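Long-range contact in probable LacI-family transcriptional regulator (Corynebacterium glutamicum ATCC 13032, PDB 3BIL), which probably acts as a DNA-binding transcription factor of the LacI family, recognising regulatory sequences, although its own function has not been established: residues G224-L238 with M251-L265. Residues are numbered along the deposited sequence; the frame is centred on the assembly and turned at random.
Sequences GYEQSVGFEGATKLL and MMTIGVIEACHKAGL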
loop_
_atom_site.group_PDB
_atom_site.type_symbol
_atom_site.label_atom_id
_atom_site.label_comp_id
_atom_site.label_asym_id
_atom_site.label_seq_id
_atom_site.Cartn_x
_atom_site.Cartn_y
_atom_site.Cartn_z
ATOM N N GLY A 224 12.239 -0.532 -14.361
ATOM C CA GLY A 224 13.044 -0.296 -13.172
ATOM C C GLY A 224 12.256 -0.133 -11.886
ATOM O O GLY A 224 11.659 -1.089 -11.387
ATOM N N TYR A 225 12.251 1.077 -11.338
ATOM C CA TYR A 225 11.718 1.262 -9.982
ATOM C C TYR A 225 10.529 2.239 -9.845
ATOM O O TYR A 225 9.511 1.884 -9.246
ATOM C CB TYR A 225 12.868 1.568 -9.004
ATOM C CG TYR A 225 13.854 0.410 -8.852
ATOM C CD1 TYR A 225 13.605 -0.627 -7.944
ATOM C CD2 TYR A 225 15.027 0.344 -9.627
ATOM C CE1 TYR A 225 14.501 -1.706 -7.798
ATOM C CE2 TYR A 225 15.942 -0.732 -9.491
ATOM C CZ TYR A 225 15.665 -1.754 -8.570
ATOM O OH TYR A 225 16.533 -2.827 -8.411
ATOM N N GLU A 226 10.653 3.440 -10.427
ATOM C CA GLU A 226 9.608 4.481 -10.370
ATOM C C GLU A 226 8.359 4.157 -11.171
ATOM O O GLU A 226 8.405 3.511 -12.222
ATOM C CB GLU A 226 10.129 5.850 -10.855
ATOM C CG GLU A 226 11.083 6.567 -9.895
ATOM C CD GLU A 226 12.427 5.851 -9.739
ATOM O OE1 GLU A 226 12.825 5.082 -10.657
ATOM O OE2 GLU A 226 13.090 6.050 -8.689
ATOM N N GLN A 227 7.239 4.639 -10.655
ATOM C CA GLN A 227 6.005 4.665 -11.379
ATOM C C GLN A 227 6.255 5.380 -12.702
ATOM O O GLN A 227 5.703 4.988 -13.724
ATOM C CB GLN A 227 4.941 5.381 -10.545
ATOM C CG GLN A 227 3.573 5.497 -11.210
ATOM C CD GLN A 227 2.549 6.146 -10.303
ATOM O OE1 GLN A 227 2.693 6.146 -9.078
ATOM N NE2 GLN A 227 1.508 6.711 -10.899
ATOM N N SER A 228 7.114 6.405 -12.676
ATOM C CA SER A 228 7.444 7.194 -13.874
ATOM C C SER A 228 8.055 6.319 -14.974
ATOM O O SER A 228 7.693 6.420 -16.160
ATOM C CB SER A 228 8.396 8.342 -13.532
ATOM O OG SER A 228 7.976 9.522 -14.216
ATOM N N VAL A 229 8.969 5.449 -14.566
ATOM C CA VAL A 229 9.613 4.540 -15.495
ATOM C C VAL A 229 8.626 3.618 -16.278
ATOM O O VAL A 229 8.810 3.369 -17.474
ATOM C CB VAL A 229 10.674 3.754 -14.765
ATOM C CG1 VAL A 229 11.238 2.619 -15.642
ATOM C CG2 VAL A 229 11.787 4.738 -14.262
ATOM N N GLY A 230 7.564 3.166 -15.609
ATOM C CA GLY A 230 6.545 2.321 -16.223
ATOM C C GLY A 230 5.609 3.116 -17.091
ATOM O O GLY A 230 5.230 2.683 -18.181
ATOM N N PHE A 231 5.232 4.294 -16.622
ATOM C CA PHE A 231 4.458 5.207 -17.436
ATOM C C PHE A 231 5.180 5.528 -18.767
ATOM O O PHE A 231 4.547 5.573 -19.856
ATOM C CB PHE A 231 4.077 6.484 -16.630
ATOM C CG PHE A 231 3.502 7.588 -17.473
ATOM C CD1 PHE A 231 2.392 7.365 -18.282
ATOM C CD2 PHE A 231 4.090 8.851 -17.485
ATOM C CE1 PHE A 231 1.853 8.393 -19.110
ATOM C CE2 PHE A 231 3.558 9.906 -18.318
ATOM C CZ PHE A 231 2.436 9.664 -19.131
ATOM N N GLU A 232 6.493 5.748 -18.683
ATOM C CA GLU A 232 7.284 6.152 -19.862
ATOM C C GLU A 232 7.404 4.893 -20.725
ATOM O O GLU A 232 7.029 4.865 -21.904
ATOM C CB GLU A 232 8.656 6.679 -19.417
ATOM C CG GLU A 232 9.098 8.028 -20.031
ATOM C CD GLU A 232 8.072 9.176 -19.871
ATOM O OE1 GLU A 232 7.280 9.418 -20.810
ATOM O OE2 GLU A 232 8.065 9.846 -18.815
ATOM N N GLY A 233 7.836 3.808 -20.103
ATOM C CA GLY A 233 7.835 2.532 -20.803
ATOM C C GLY A 233 6.537 2.194 -21.540
ATOM O O GLY A 233 6.541 1.900 -22.738
ATOM N N ALA A 234 5.416 2.234 -20.838
ATOM C CA ALA A 234 4.182 1.784 -21.441
ATOM C C ALA A 234 3.758 2.708 -22.548
ATOM O O ALA A 234 3.184 2.276 -23.540
ATOM C CB ALA A 234 3.112 1.682 -20.404
ATOM N N THR A 235 4.019 3.999 -22.387
ATOM C CA THR A 235 3.650 4.969 -23.426
ATOM C C THR A 235 4.490 4.700 -24.674
ATOM O O THR A 235 4.017 4.857 -25.785
ATOM C CB THR A 235 3.840 6.419 -22.905
ATOM O OG1 THR A 235 3.120 6.550 -21.675
ATOM C CG2 THR A 235 3.394 7.511 -23.931
ATOM N N LYS A 236 5.725 4.251 -24.503
ATOM C CA LYS A 236 6.570 3.942 -25.679
ATOM C C LYS A 236 6.186 2.679 -26.418
ATOM O O LYS A 236 6.206 2.664 -27.661
ATOM C CB LYS A 236 8.052 4.032 -25.349
ATOM C CG LYS A 236 8.426 5.474 -25.411
ATOM C CD LYS A 236 9.406 5.888 -24.343
ATOM C CE LYS A 236 9.466 7.420 -24.363
ATOM N NZ LYS A 236 10.848 7.926 -24.241
ATOM N N LEU A 237 5.775 1.645 -25.660
ATOM C CA LEU A 237 5.194 0.405 -26.237
ATOM C C LEU A 237 3.933 0.644 -27.109
ATOM O O LEU A 237 3.788 0.073 -28.217
ATOM C CB LEU A 237 4.937 -0.605 -25.131
ATOM C CG LEU A 237 6.265 -1.095 -24.557
ATOM C CD1 LEU A 237 6.158 -1.689 -23.144
ATOM C CD2 LEU A 237 6.960 -2.032 -25.589
ATOM N N LEU A 238 3.055 1.509 -26.617
ATOM C CA LEU A 238 1.868 1.934 -27.345
ATOM C C LEU A 238 2.241 2.714 -28.592
ATOM O O LEU A 238 1.591 2.571 -29.621
ATOM C CB LEU A 238 0.920 2.769 -26.447
ATOM C CG LEU A 238 0.218 2.110 -25.264
ATOM C CD1 LEU A 238 -0.318 3.205 -24.346
ATOM C CD2 LEU A 238 -0.931 1.189 -25.679
ATOM N N MET A 251 4.464 -2.090 -9.513
ATOM C CA MET A 251 4.750 -0.711 -9.883
ATOM C C MET A 251 4.641 -0.491 -11.389
ATOM O O MET A 251 4.076 0.525 -11.829
ATOM C CB MET A 251 6.065 -0.191 -9.263
ATOM C CG MET A 251 6.084 -0.221 -7.663
ATOM S SD MET A 251 4.759 0.583 -6.651
ATOM C CE MET A 251 3.607 -0.721 -6.195
ATOM N N MET A 252 5.132 -1.454 -12.180
ATOM C CA MET A 252 4.942 -1.397 -13.609
ATOM C C MET A 252 3.411 -1.394 -13.950
ATOM O O MET A 252 2.961 -0.681 -14.868
ATOM C CB MET A 252 5.788 -2.486 -14.320
ATOM C CG MET A 252 7.395 -2.378 -14.179
ATOM S SD MET A 252 8.186 -0.896 -14.933
ATOM C CE MET A 252 7.703 0.347 -13.789
ATOM N N THR A 253 2.596 -2.105 -13.158
ATOM C CA THR A 253 1.147 -2.189 -13.422
ATOM C C THR A 253 0.440 -0.877 -13.251
ATOM O O THR A 253 -0.515 -0.590 -13.998
ATOM C CB THR A 253 0.418 -3.218 -12.511
ATOM O OG1 THR A 253 1.008 -4.510 -12.701
ATOM C CG2 THR A 253 -1.072 -3.290 -12.882
ATOM N N ILE A 254 0.863 -0.110 -12.233
ATOM C CA ILE A 254 0.444 1.290 -12.107
ATOM C C ILE A 254 0.790 2.165 -13.324
ATOM O O ILE A 254 -0.113 2.816 -13.870
ATOM C CB ILE A 254 0.851 1.971 -10.761
ATOM C CG1 ILE A 254 0.231 1.212 -9.611
ATOM C CG2 ILE A 254 0.261 3.383 -10.690
ATOM C CD1 ILE A 254 1.050 1.285 -8.306
ATOM N N GLY A 255 2.061 2.145 -13.762
ATOM C CA GLY A 255 2.545 2.879 -14.982
ATOM C C GLY A 255 1.720 2.520 -16.218
ATOM O O GLY A 255 1.380 3.386 -17.062
ATOM N N VAL A 256 1.348 1.250 -16.329
ATOM C CA VAL A 256 0.452 0.828 -17.424
ATOM C C VAL A 256 -0.933 1.478 -17.347
ATOM O O VAL A 256 -1.472 1.922 -18.393
ATOM C CB VAL A 256 0.301 -0.725 -17.494
ATOM C CG1 VAL A 256 -0.846 -1.103 -18.383
ATOM C CG2 VAL A 256 1.587 -1.341 -17.963
ATOM N N ILE A 257 -1.518 1.520 -16.126
ATOM C CA ILE A 257 -2.815 2.201 -15.916
ATOM C C ILE A 257 -2.671 3.698 -16.204
ATOM O O ILE A 257 -3.434 4.287 -17.003
ATOM C CB ILE A 257 -3.417 1.950 -14.501
ATOM C CG1 ILE A 257 -3.799 0.472 -14.337
ATOM C CG2 ILE A 257 -4.661 2.764 -14.315
ATOM C CD1 ILE A 257 -3.943 -0.035 -12.870
ATOM N N GLU A 258 -1.670 4.318 -15.594
ATOM C CA GLU A 258 -1.460 5.725 -15.834
ATOM C C GLU A 258 -1.321 6.012 -17.336
ATOM O O GLU A 258 -1.985 6.940 -17.868
ATOM C CB GLU A 258 -0.265 6.224 -15.048
ATOM C CG GLU A 258 0.018 7.713 -15.264
ATOM C CD GLU A 258 1.166 8.222 -14.391
ATOM O OE1 GLU A 258 1.243 9.477 -14.249
ATOM O OE2 GLU A 258 1.958 7.377 -13.826
ATOM N N ALA A 259 -0.491 5.211 -18.014
ATOM C CA ALA A 259 -0.342 5.262 -19.482
ATOM C C ALA A 259 -1.624 5.123 -20.313
ATOM O O ALA A 259 -1.793 5.853 -21.294
ATOM C CB ALA A 259 0.670 4.263 -19.949
ATOM N N CYS A 260 -2.508 4.186 -19.961
ATOM C CA CYS A 260 -3.783 4.027 -20.703
ATOM C C CYS A 260 -4.730 5.158 -20.438
ATOM O O CYS A 260 -5.536 5.527 -21.338
ATOM C CB CYS A 260 -4.492 2.724 -20.342
ATOM S SG CYS A 260 -3.404 1.425 -20.764
ATOM N N HIS A 261 -4.641 5.677 -19.201
ATOM C CA HIS A 261 -5.472 6.803 -18.765
ATOM C C HIS A 261 -5.026 8.040 -19.495
ATOM O O HIS A 261 -5.817 8.634 -20.224
ATOM C CB HIS A 261 -5.448 7.017 -17.235
ATOM C CG HIS A 261 -6.199 8.238 -16.776
ATOM N ND1 HIS A 261 -7.583 8.293 -16.717
ATOM C CD2 HIS A 261 -5.756 9.447 -16.345
ATOM C CE1 HIS A 261 -7.954 9.487 -16.287
ATOM N NE2 HIS A 261 -6.866 10.203 -16.053
ATOM N N LYS A 262 -3.756 8.400 -19.353
ATOM C CA LYS A 262 -3.223 9.562 -20.075
ATOM C C LYS A 262 -3.452 9.511 -21.599
ATOM O O LYS A 262 -3.904 10.481 -22.161
ATOM C CB LYS A 262 -1.767 9.850 -19.677
ATOM C CG LYS A 262 -1.674 10.211 -18.157
ATOM C CD LYS A 262 -0.487 11.137 -17.720
ATOM C CE LYS A 262 -0.721 11.656 -16.276
ATOM N NZ LYS A 262 0.483 11.676 -15.388
ATOM N N ALA A 263 -3.196 8.375 -22.248
ATOM C CA ALA A 263 -3.416 8.210 -23.710
ATOM C C ALA A 263 -4.890 8.215 -24.150
ATOM O O ALA A 263 -5.170 8.119 -25.344
ATOM C CB ALA A 263 -2.710 6.910 -24.237
ATOM N N GLY A 264 -5.822 8.274 -23.197
ATOM C CA GLY A 264 -7.255 8.141 -23.503
ATOM C C GLY A 264 -7.803 6.736 -23.809
ATOM O O GLY A 264 -8.855 6.583 -24.436
ATOM N N LEU A 265 -7.144 5.687 -23.353
ATOM C CA LEU A 265 -7.629 4.364 -23.766
ATOM C C LEU A 265 -8.448 3.635 -22.677
ATOM O O LEU A 265 -8.068 3.605 -21.505
ATOM C CB LEU A 265 -6.464 3.502 -24.308
ATOM C CG LEU A 265 -5.623 4.116 -25.436
ATOM C CD1 LEU A 265 -4.166 3.693 -25.303
ATOM C CD2 LEU A 265 -6.162 3.736 -26.853
#
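Phe-231 lays one face of its ring against the carboxylate of Glu-258, the two planes only 19° apart and CG 3.9 Å from Glu-258 CD. Its CG is anti to the backbone N (chi1 169°), which carries the ring across helix 251-262 as a knob among Gly-255, Glu-258, Ala-259 and Lys-262. Ala-259 CA meets the ring edge in plane. Lys-262 passes CD within 3.6 Å of Phe-231 CZ, then bends at chi4 to bring NZ over the face in a cation-pi contact, while NZ makes a salt bridge to the anti lone pair of Glu-258 OE1. The other oxygen, OE2, takes a hydrogen bond of 3.0 Å from Gln-227 NE2, arriving from above the carboxylate plane, leaving both carboxylate oxygens bonded and the group held flat against the ring.

These are consecutive helices, joined in sequence through strand 244-247 and packed side by side on the same face of the sheet in the Rossmann-like α/β lobe of a periplasmic-binding-protein fold, and their axes cross at -53°. Glycines let the two helix axes approach to 7.1 Å: Gly-255 CA lies 3.5 Å from Phe-231 N, and Met-252 lays CE on Gly-230 CA. Further along, Ala-234 CB rests on Ala-259 CB at 3.6 Å, and Leu-238 meets Leu-265 tip to tip. Pro-280 of the second subunit packs on Gln-227 and its Leu-284 on Glu-258.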